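Local coordinates for antibiotic resistance protein (Deinococcus radiodurans, PDB 2VLI) that probably confers resistance to tunicamycin as a P-loop phosphotransferase, most likely by phosphorylating the antibiotic, at residues 85-88 with 89-93; 116-119 with 120-124; 133-136 with 137-141; 154-158 with 159-163. All coordinates share one frame; numbering follows the deposited sequence.

Interaction 1: residues 85-88 with 89-93; sequences SISD and TARHR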
loop_
_atom_site.group_PDB
_atom_site.type_symbol
_atom_site.label_atom_id
_atom_site.label_comp_id
_atom_site.label_asym_id
_atom_site.label_seq_id
_atom_site.Cartn_x
_atom_site.Cartn_y
_atom_site.Cartn_z
ATOM N N SER A 85 -5.959 0.326 -12.685
ATOM C CA SER A 85 -5.032 1.215 -12.003
ATOM C C SER A 85 -5.374 1.164 -10.547
ATOM O O SER A 85 -6.279 1.871 -10.093
ATOM C CB SER A 85 -5.216 2.629 -12.494
ATOM O OG SER A 85 -3.943 3.175 -12.762
ATOM N N ILE A 86 -4.719 0.262 -9.819
ATOM C CA ILE A 86 -5.015 0.064 -8.413
ATOM C C ILE A 86 -3.684 0.167 -7.649
ATOM O O ILE A 86 -2.717 -0.455 -8.027
ATOM C CB ILE A 86 -5.602 -1.300 -8.127
ATOM C CG1 ILE A 86 -6.956 -1.496 -8.855
ATOM C CG2 ILE A 86 -5.758 -1.505 -6.629
ATOM C CD1 ILE A 86 -8.113 -0.831 -8.204
ATOM N N SER A 87 -3.713 0.901 -6.534
ATOM C CA SER A 87 -2.541 1.138 -5.678
ATOM C C SER A 87 -2.697 0.559 -4.292
ATOM O O SER A 87 -1.685 0.245 -3.657
ATOM C CB SER A 87 -2.285 2.652 -5.591
ATOM O OG SER A 87 -3.467 3.401 -5.202
ATOM N N ASP A 88 -3.939 0.407 -3.851
ATOM C CA ASP A 88 -4.352 -0.058 -2.525
ATOM C C ASP A 88 -4.097 -1.550 -2.476
ATOM O O ASP A 88 -4.627 -2.297 -3.282
ATOM C CB ASP A 88 -5.872 0.261 -2.287
ATOM C CG ASP A 88 -6.361 -0.022 -0.835
ATOM O OD1 ASP A 88 -6.684 -1.187 -0.461
ATOM O OD2 ASP A 88 -6.477 0.941 -0.028
ATOM N N THR A 89 -3.257 -1.970 -1.535
ATOM C CA THR A 89 -2.980 -3.354 -1.323
ATOM C C THR A 89 -4.267 -4.082 -0.908
ATOM O O THR A 89 -4.538 -5.188 -1.325
ATOM C CB THR A 89 -1.905 -3.513 -0.233
ATOM O OG1 THR A 89 -0.645 -3.084 -0.765
ATOM C CG2 THR A 89 -1.865 -4.944 0.256
ATOM N N ALA A 90 -5.074 -3.442 -0.080
ATOM C CA ALA A 90 -6.320 -4.045 0.368
ATOM C C ALA A 90 -7.332 -4.222 -0.814
ATOM O O ALA A 90 -7.923 -5.287 -0.956
ATOM C CB ALA A 90 -6.947 -3.212 1.522
ATOM N N ARG A 91 -7.502 -3.209 -1.648
ATOM C CA ARG A 91 -8.373 -3.342 -2.846
ATOM C C ARG A 91 -7.797 -4.401 -3.808
ATOM O O ARG A 91 -8.537 -5.197 -4.342
ATOM C CB ARG A 91 -8.596 -2.024 -3.604
ATOM C CG ARG A 91 -9.789 -1.142 -3.086
ATOM C CD ARG A 91 -10.155 0.046 -4.026
ATOM N NE ARG A 91 -8.948 0.807 -4.307
ATOM C CZ ARG A 91 -8.663 1.562 -5.386
ATOM N NH1 ARG A 91 -9.511 1.766 -6.391
ATOM N NH2 ARG A 91 -7.454 2.118 -5.450
ATOM N N HIS A 92 -6.471 -4.427 -3.988
ATOM C CA HIS A 92 -5.834 -5.459 -4.818
ATOM C C HIS A 92 -6.167 -6.866 -4.311
ATOM O O HIS A 92 -6.503 -7.754 -5.086
ATOM C CB HIS A 92 -4.304 -5.246 -4.882
ATOM C CG HIS A 92 -3.585 -6.263 -5.713
ATOM N ND1 HIS A 92 -3.635 -6.268 -7.100
ATOM C CD2 HIS A 92 -2.828 -7.330 -5.354
ATOM C CE1 HIS A 92 -2.931 -7.300 -7.550
ATOM N NE2 HIS A 92 -2.426 -7.955 -6.515
ATOM N N ARG A 93 -6.074 -7.079 -2.999
ATOM C CA ARG A 93 -6.325 -8.403 -2.479
ATOM C C ARG A 93 -7.769 -8.798 -2.693
ATOM O O ARG A 93 -8.063 -9.923 -3.000
ATOM C CB ARG A 93 -5.944 -8.521 -0.987
ATOM C CG ARG A 93 -6.270 -9.906 -0.391
ATOM C CD ARG A 93 -5.935 -11.147 -1.281
ATOM N NE ARG A 93 -4.510 -11.502 -1.376
ATOM C CZ ARG A 93 -3.902 -12.433 -0.641
ATOM N NH1 ARG A 93 -4.581 -13.108 0.287
ATOM N NH2 ARG A 93 -2.602 -12.687 -0.837
#
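I86 lays its CD1 methyl over one face of the R91 guanidinium, just where the loop after strand 80-84 turns into helix 89-101 with D88 as its N-cap. This is a strand-to-helix junction of the P-loop NTPase fold. The methyl sits 3.4 Å above the guanidinium plane, offset toward the rim, and its nearest atom there is R91 NH1, 3.5 Å from CD1. D88 meets the same group differently: its CB lies at the edge, in the plane. R91 bends at chi3 (-52°), which brings the guanidinium back beside the loop. The carboxylate does not pair with it, since D88 OD1 and R91 NE stay 4.9 Å apart; R91 has weak outside partners, a weak hydrogen bond from NH1 to Q56 O and a long, weak ion pair with E57. OD1 of D88 faces the helix start and caps R91 N, but at 2.5 Å, with OD1 crowded by a neighbouring methyl, the exact bond length is doubtful. The first helical turn is better defined by H92 N, which donates to D88 O (2.9 Å, 162°). At the guanidinium edge, R91 NE comes to 3.7 Å from D88 CB.

Interaction 2: residues 116-119 with 120-124; sequences NVVL and ERLRR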
loop_
_atom_site.group_PDB
_atom_site.type_symbol
_atom_site.label_atom_id
_atom_site.label_comp_id
_atom_site.label_asym_id
_atom_site.label_seq_id
_atom_site.Cartn_x
_atom_site.Cartn_y
_atom_site.Cartn_z
ATOM N N ASN A 116 10.264 9.123 -14.470
ATOM C CA ASN A 116 10.198 10.206 -15.424
ATOM C C ASN A 116 9.097 9.967 -16.459
ATOM O O ASN A 116 8.396 10.908 -16.840
ATOM C CB ASN A 116 11.575 10.384 -16.078
ATOM C CG ASN A 116 11.890 9.328 -17.114
ATOM O OD1 ASN A 116 11.772 9.601 -18.323
ATOM N ND2 ASN A 116 12.296 8.135 -16.688
ATOM N N VAL A 117 8.903 8.698 -16.853
ATOM C CA VAL A 117 7.859 8.313 -17.796
ATOM C C VAL A 117 6.477 8.581 -17.202
ATOM O O VAL A 117 5.579 9.117 -17.894
ATOM C CB VAL A 117 8.030 6.874 -18.261
ATOM C CG1 VAL A 117 6.739 6.291 -18.954
ATOM C CG2 VAL A 117 9.284 6.763 -19.152
ATOM N N VAL A 118 6.310 8.265 -15.923
ATOM C CA VAL A 118 5.034 8.516 -15.265
ATOM C C VAL A 118 4.798 10.029 -15.101
ATOM O O VAL A 118 3.707 10.521 -15.364
ATOM C CB VAL A 118 4.922 7.810 -13.917
ATOM C CG1 VAL A 118 3.585 8.134 -13.287
ATOM C CG2 VAL A 118 5.079 6.287 -14.090
ATOM N N LEU A 119 5.813 10.753 -14.669
ATOM C CA LEU A 119 5.673 12.162 -14.432
ATOM C C LEU A 119 5.363 12.864 -15.733
ATOM O O LEU A 119 4.546 13.764 -15.762
ATOM C CB LEU A 119 6.952 12.747 -13.872
ATOM C CG LEU A 119 7.223 12.494 -12.414
ATOM C CD1 LEU A 119 8.566 13.094 -12.111
ATOM C CD2 LEU A 119 6.079 13.061 -11.563
ATOM N N GLU A 120 6.021 12.441 -16.797
ATOM C CA GLU A 120 5.814 13.050 -18.116
ATOM C C GLU A 120 4.403 12.770 -18.674
ATOM O O GLU A 120 3.778 13.639 -19.276
ATOM C CB GLU A 120 6.923 12.595 -19.072
ATOM C CG GLU A 120 8.300 13.180 -18.676
ATOM C CD GLU A 120 9.530 12.491 -19.310
ATOM O OE1 GLU A 120 10.589 13.160 -19.386
ATOM O OE2 GLU A 120 9.461 11.297 -19.694
ATOM N N ARG A 121 3.887 11.570 -18.453
ATOM C CA ARG A 121 2.520 11.265 -18.850
ATOM C C ARG A 121 1.485 12.122 -18.105
ATOM O O ARG A 121 0.513 12.627 -18.724
ATOM C CB ARG A 121 2.221 9.784 -18.655
ATOM C CG ARG A 121 2.777 8.903 -19.786
ATOM C CD ARG A 121 2.096 9.264 -21.104
ATOM N NE ARG A 121 2.379 8.320 -22.183
ATOM C CZ ARG A 121 2.039 8.506 -23.464
ATOM N NH1 ARG A 121 1.397 9.616 -23.853
ATOM N NH2 ARG A 121 2.351 7.569 -24.368
ATOM N N LEU A 122 1.696 12.296 -16.799
ATOM C CA LEU A 122 0.784 13.081 -15.966
ATOM C C LEU A 122 0.779 14.574 -16.333
ATOM O O LEU A 122 -0.211 15.282 -16.109
ATOM C CB LEU A 122 1.119 12.921 -14.454
ATOM C CG LEU A 122 0.894 11.577 -13.768
ATOM C CD1 LEU A 122 1.552 11.536 -12.382
ATOM C CD2 LEU A 122 -0.583 11.282 -13.645
ATOM N N ARG A 123 1.903 15.051 -16.841
ATOM C CA ARG A 123 2.061 16.457 -17.182
ATOM C C ARG A 123 1.390 16.746 -18.510
ATOM O O ARG A 123 0.755 17.790 -18.662
ATOM C CB ARG A 123 3.537 16.843 -17.184
ATOM C CG ARG A 123 4.205 16.626 -15.797
ATOM C CD ARG A 123 4.394 17.916 -14.984
ATOM N NE ARG A 123 4.972 17.691 -13.645
ATOM C CZ ARG A 123 6.212 17.256 -13.387
ATOM N NH1 ARG A 123 7.071 16.941 -14.365
ATOM N NH2 ARG A 123 6.600 17.118 -12.124
ATOM N N ARG A 124 1.473 15.804 -19.449
ATOM C CA ARG A 124 0.802 15.946 -20.748
ATOM C C ARG A 124 -0.739 15.989 -20.653
ATOM O O ARG A 124 -1.426 16.149 -21.669
ATOM C CB ARG A 124 1.276 14.859 -21.712
ATOM C CG ARG A 124 2.708 15.100 -22.160
ATOM C CD ARG A 124 3.319 13.958 -22.967
ATOM N NE ARG A 124 2.447 13.426 -24.017
ATOM C CZ ARG A 124 2.119 14.052 -25.152
ATOM N NH1 ARG A 124 2.550 15.289 -25.416
ATOM N NH2 ARG A 124 1.328 13.434 -26.031
#
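The carbonyl oxygen of N116 takes the N-H of E120 at 2.8 Å, the shortest of the helical bonds here, with the donor tilted 27° from the carbonyl plane. The side chain of E120 packs against the same oxygen. With chi1 near -68° its CG stands beside its own backbone N, and the chain then runs on extended, carrying the carboxylate back toward N116. The N116 and E120 side chains slant across one another there, at the exposed flank. One residue along, R121 N donates to V117 O, and the aliphatic start of the R121 side chain rests on that carbonyl (CG to V117 O, 3.4 Å) before bending at chi2 and leading its charged end away. The stretch forms most of helix 115-123, which follows strand 107-112 of the parallel sheet in this P-loop NTPase fold. On the inward flank V118 and L122 lie side by side and point the same way, V118 CG1 reaching L122 CD1 at 4.1 Å. Both also pack on V135 of helix 132-142, as L119 does. L119 and R123 run alongside each other too, though with mixed character. R123 bends at chi2 (-102°), turning its guanidinium so that L119 CD2 lies over one face, 4.1 Å from R123 NH2. The backbone bond between these two, R123 N to L119 O, is weak and, with L119 O less surely placed, doubtful; the helix ends at 123.

Interaction 3: residues 133-136 with 137-141; sequences GTVE and DRLNE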
loop_
_atom_site.group_PDB
_atom_site.type_symbol
_atom_site.label_atom_id
_atom_site.label_comp_id
_atom_site.label_asym_id
_atom_site.label_seq_id
_atom_site.Cartn_x
_atom_site.Cartn_y
_atom_site.Cartn_z
ATOM N N GLY A 133 7.262 13.300 -5.004
ATOM C CA GLY A 133 7.245 12.403 -3.860
ATOM C C GLY A 133 6.019 11.524 -3.816
ATOM O O GLY A 133 6.101 10.350 -3.483
ATOM N N THR A 134 4.874 12.074 -4.206
ATOM C CA THR A 134 3.622 11.308 -4.135
ATOM C C THR A 134 3.607 10.243 -5.232
ATOM O O THR A 134 3.118 9.121 -5.018
ATOM C CB THR A 134 2.401 12.277 -4.213
ATOM O OG1 THR A 134 2.408 13.110 -3.046
ATOM C CG2 THR A 134 1.067 11.539 -4.277
ATOM N N VAL A 135 4.123 10.605 -6.412
ATOM C CA VAL A 135 4.258 9.681 -7.535
ATOM C C VAL A 135 5.259 8.564 -7.171
ATOM O O VAL A 135 4.968 7.378 -7.354
ATOM C CB VAL A 135 4.702 10.443 -8.827
ATOM C CG1 VAL A 135 4.997 9.487 -9.969
ATOM C CG2 VAL A 135 3.616 11.556 -9.214
ATOM N N GLU A 136 6.436 8.964 -6.663
ATOM C CA GLU A 136 7.448 8.014 -6.291
ATOM C C GLU A 136 6.926 7.074 -5.207
ATOM O O GLU A 136 7.192 5.889 -5.295
ATOM C CB GLU A 136 8.757 8.687 -5.875
ATOM C CG GLU A 136 9.827 7.666 -5.485
ATOM C CD GLU A 136 10.431 6.844 -6.647
ATOM O OE1 GLU A 136 10.003 6.948 -7.806
ATOM O OE2 GLU A 136 11.388 6.052 -6.372
ATOM N N ASP A 137 6.135 7.560 -4.249
ATOM C CA ASP A 137 5.555 6.697 -3.199
ATOM C C ASP A 137 4.719 5.608 -3.854
ATOM O O ASP A 137 4.766 4.492 -3.451
ATOM C CB ASP A 137 4.590 7.437 -2.271
ATOM C CG ASP A 137 5.257 8.349 -1.294
ATOM O OD1 ASP A 137 6.462 8.156 -0.981
ATOM O OD2 ASP A 137 4.516 9.247 -0.778
ATOM N N ARG A 138 3.898 5.989 -4.851
ATOM C CA ARG A 138 3.057 5.059 -5.549
ATOM C C ARG A 138 3.847 3.995 -6.292
ATOM O O ARG A 138 3.488 2.816 -6.283
ATOM C CB ARG A 138 2.139 5.779 -6.567
ATOM C CG ARG A 138 1.220 4.847 -7.273
ATOM C CD ARG A 138 -0.189 4.938 -6.696
ATOM N NE ARG A 138 -0.169 4.942 -5.222
ATOM C CZ ARG A 138 -0.621 5.927 -4.440
ATOM N NH1 ARG A 138 -0.523 5.813 -3.108
ATOM N NH2 ARG A 138 -1.182 7.028 -4.968
ATOM N N LEU A 139 4.888 4.422 -6.992
ATOM C CA LEU A 139 5.693 3.515 -7.770
ATOM C C LEU A 139 6.448 2.540 -6.832
ATOM O O LEU A 139 6.607 1.370 -7.143
ATOM C CB LEU A 139 6.702 4.289 -8.583
ATOM C CG LEU A 139 6.102 5.292 -9.594
ATOM C CD1 LEU A 139 7.220 5.783 -10.489
ATOM C CD2 LEU A 139 4.927 4.737 -10.372
ATOM N N ASN A 140 6.897 3.053 -5.713
ATOM C CA ASN A 140 7.544 2.230 -4.670
ATOM C C ASN A 140 6.555 1.196 -4.134
ATOM O O ASN A 140 6.903 0.022 -3.987
ATOM C CB ASN A 140 8.053 3.139 -3.563
ATOM C CG ASN A 140 9.406 3.757 -3.874
ATOM O OD1 ASN A 140 10.143 3.253 -4.699
ATOM N ND2 ASN A 140 9.715 4.862 -3.230
ATOM N N GLU A 141 5.298 1.602 -3.912
ATOM C CA GLU A 141 4.249 0.633 -3.462
ATOM C C GLU A 141 3.988 -0.461 -4.471
ATOM O O GLU A 141 3.907 -1.636 -4.104
ATOM C CB GLU A 141 2.924 1.282 -3.071
ATOM C CG GLU A 141 1.809 0.185 -2.871
ATOM C CD GLU A 141 0.625 0.552 -2.009
ATOM O OE1 GLU A 141 0.349 1.750 -1.918
ATOM O OE2 GLU A 141 -0.051 -0.435 -1.473
#
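From D137 N on G133 O (2.9 Å) to N140 N on E136 O, four successive i to i+4 bonds keep this part of helix 132-142 regular. D137 takes chi1 of -74°, which sets its carboxylate back over the carbonyl of G133, with both OD1 and OD2 at 3.3 Å from G133 O. These three acceptors cannot bond one another; D137 OD2 makes a salt bridge with R93 NE of the second subunit. E136 and N140, one turn apart, meet with their flat groups 75° from coplanar. E136 bends at chi2 (71°), so its carboxylate slants across N140. E136 CG lies 3.6 Å from N140 ND2, and E136 OE2 lies 3.5 Å from N140 OD1, two acceptors that do not bond. E136 OE1 stands 4.0 Å from L139 CD1, and those two side chains cross at about a right angle. Along the buried flank V135 CG1 approaches L139 CD1 at 4.4 Å, and both residues face helix 115-123 of this P-loop NTPase fold. One helix thus has an apolar flank turned to its own subunit and a polar, charged one turned to the dimer partner. The cluster of oxygens at D137 would be unfavourable by itself, so the positive charge of R93 from the second subunit probably does much to make it tolerable.

Interaction 4: residues 154-158 with 159-163; sequences AGLGT and QQVAE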
loop_
_atom_site.group_PDB
_atom_site.type_symbol
_atom_site.label_atom_id
_atom_site.label_comp_id
_atom_site.label_asym_id
_atom_site.label_seq_id
_atom_site.Cartn_x
_atom_site.Cartn_y
_atom_site.Cartn_z
ATOM N N ALA A 154 11.149 -0.351 -18.110
ATOM C CA ALA A 154 12.330 0.447 -18.389
ATOM C C ALA A 154 12.924 0.075 -19.754
ATOM O O ALA A 154 13.288 -1.063 -20.018
ATOM C CB ALA A 154 13.355 0.294 -17.319
ATOM N N GLY A 155 13.049 1.078 -20.594
ATOM C CA GLY A 155 13.652 0.914 -21.911
ATOM C C GLY A 155 12.775 0.265 -22.965
ATOM O O GLY A 155 13.268 -0.033 -24.046
ATOM N N LEU A 156 11.500 0.028 -22.666
ATOM C CA LEU A 156 10.608 -0.706 -23.573
ATOM C C LEU A 156 9.558 0.256 -24.121
ATOM O O LEU A 156 9.043 1.116 -23.402
ATOM C CB LEU A 156 9.890 -1.876 -22.887
ATOM C CG LEU A 156 10.718 -2.969 -22.223
ATOM C CD1 LEU A 156 9.812 -4.080 -21.684
ATOM C CD2 LEU A 156 11.745 -3.503 -23.196
ATOM N N GLY A 157 9.257 0.118 -25.408
ATOM C CA GLY A 157 8.110 0.791 -25.972
ATOM C C GLY A 157 6.864 -0.034 -25.740
ATOM O O GLY A 157 6.932 -1.201 -25.323
ATOM N N THR A 158 5.711 0.537 -26.049
ATOM C CA THR A 158 4.444 -0.163 -25.783
ATOM C C THR A 158 4.390 -1.470 -26.518
ATOM O O THR A 158 3.896 -2.467 -26.001
ATOM C CB THR A 158 3.244 0.697 -26.115
ATOM O OG1 THR A 158 3.268 1.018 -27.511
ATOM C CG2 THR A 158 3.309 1.992 -25.329
ATOM N N GLN A 159 5.006 -1.506 -27.695
ATOM C CA GLN A 159 5.010 -2.697 -28.492
ATOM C C GLN A 159 5.783 -3.825 -27.829
ATOM O O GLN A 159 5.364 -4.982 -27.800
ATOM C CB GLN A 159 5.644 -2.384 -29.846
ATOM C CG GLN A 159 5.088 -3.166 -30.967
ATOM C CD GLN A 159 3.656 -2.785 -31.309
ATOM O OE1 GLN A 159 2.834 -3.660 -31.553
ATOM N NE2 GLN A 159 3.356 -1.484 -31.326
ATOM N N GLN A 160 6.960 -3.493 -27.339
ATOM C CA GLN A 160 7.758 -4.441 -26.582
ATOM C C GLN A 160 7.151 -4.906 -25.228
ATOM O O GLN A 160 7.326 -6.048 -24.833
ATOM C CB GLN A 160 9.129 -3.842 -26.339
ATOM C CG GLN A 160 10.009 -3.808 -27.562
ATOM C CD GLN A 160 11.185 -2.837 -27.383
ATOM O OE1 GLN A 160 11.004 -1.641 -27.076
ATOM N NE2 GLN A 160 12.392 -3.355 -27.557
ATOM N N VAL A 161 6.461 -4.026 -24.511
ATOM C CA VAL A 161 5.740 -4.460 -23.274
ATOM C C VAL A 161 4.683 -5.469 -23.627
ATOM O O VAL A 161 4.548 -6.512 -22.998
ATOM C CB VAL A 161 5.138 -3.260 -22.559
ATOM C CG1 VAL A 161 4.403 -3.664 -21.221
ATOM C CG2 VAL A 161 6.230 -2.296 -22.244
ATOM N N ALA A 162 3.960 -5.184 -24.704
ATOM C CA ALA A 162 2.915 -6.057 -25.166
ATOM C C ALA A 162 3.499 -7.410 -25.507
ATOM O O ALA A 162 2.967 -8.441 -25.114
ATOM C CB ALA A 162 2.155 -5.409 -26.383
ATOM N N GLU A 163 4.649 -7.397 -26.182
ATOM C CA GLU A 163 5.302 -8.615 -26.630
ATOM C C GLU A 163 5.783 -9.485 -25.447
ATOM O O GLU A 163 5.627 -10.694 -25.456
ATOM C CB GLU A 163 6.490 -8.254 -27.564
ATOM C CG GLU A 163 5.994 -7.930 -28.999
ATOM C CD GLU A 163 6.983 -7.157 -29.889
ATOM O OE1 GLU A 163 8.104 -6.798 -29.445
ATOM O OE2 GLU A 163 6.605 -6.890 -31.054
#
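With chi1 at -73° Q160 holds CG beside its own backbone N, and the rest of the chain runs extended, so that OE1 reaches back to G157 N. This is the side-chain half of a capping box at the start of helix 158-169: G157 is the N-cap, Q160 the third residue after it, and the bond is almost straight (3.0 Å, 177°), its donor lying somewhat out of the amide carbonyl plane. G157, a glycine, has no side chain to supply the reciprocal half, so the box is incomplete. Its carbonyl instead opens the helical series, accepting V161 N, and T158 O follows with A162 N, each at 3.0 Å. Round the same turn the hydrophobic staple is in place: L156, just before the N-cap, meets V161, the fourth residue after it. V161 places CG2 beside its own backbone N, from where this methyl reaches both the G157 carbonyl oxygen, at 3.3 Å, and L156. The junction carries the chain from strand 150-152, at one edge of the parallel sheet in this P-loop NTPase fold, into its last modelled helix. Q159 and E163 on that helix both engage R28 of helix 20-28, while T158 packs on the same helix. L156 thus straddles two neighbours: its CD2 lies 4.1 Å from Q160 CB, while its CB touches V161 CG2 at 3.7 Å.

Interactions 1 and 4 both start a helix after a strand of the parallel sheet, on opposite sides of the chain's centre: one cap is an aspartate, the other a glycine helped by a glutamine. Interactions 2 and 3 lie within consecutive helices, 115-123 and 132-142, that pack directly through V118, L119 and L122 against V135. Interaction 2 is otherwise a surface contact rich in charge, whereas interactions 1, 3 and 4 are partly buried. Interactions 1 and 3 also touch, T89 OG1 bonding E141 OE2 at 2.8 Å, and both reach the second subunit, where R93 and D137 pair across the interface. Interactions 2 and 4 meet no other chain of the assembly.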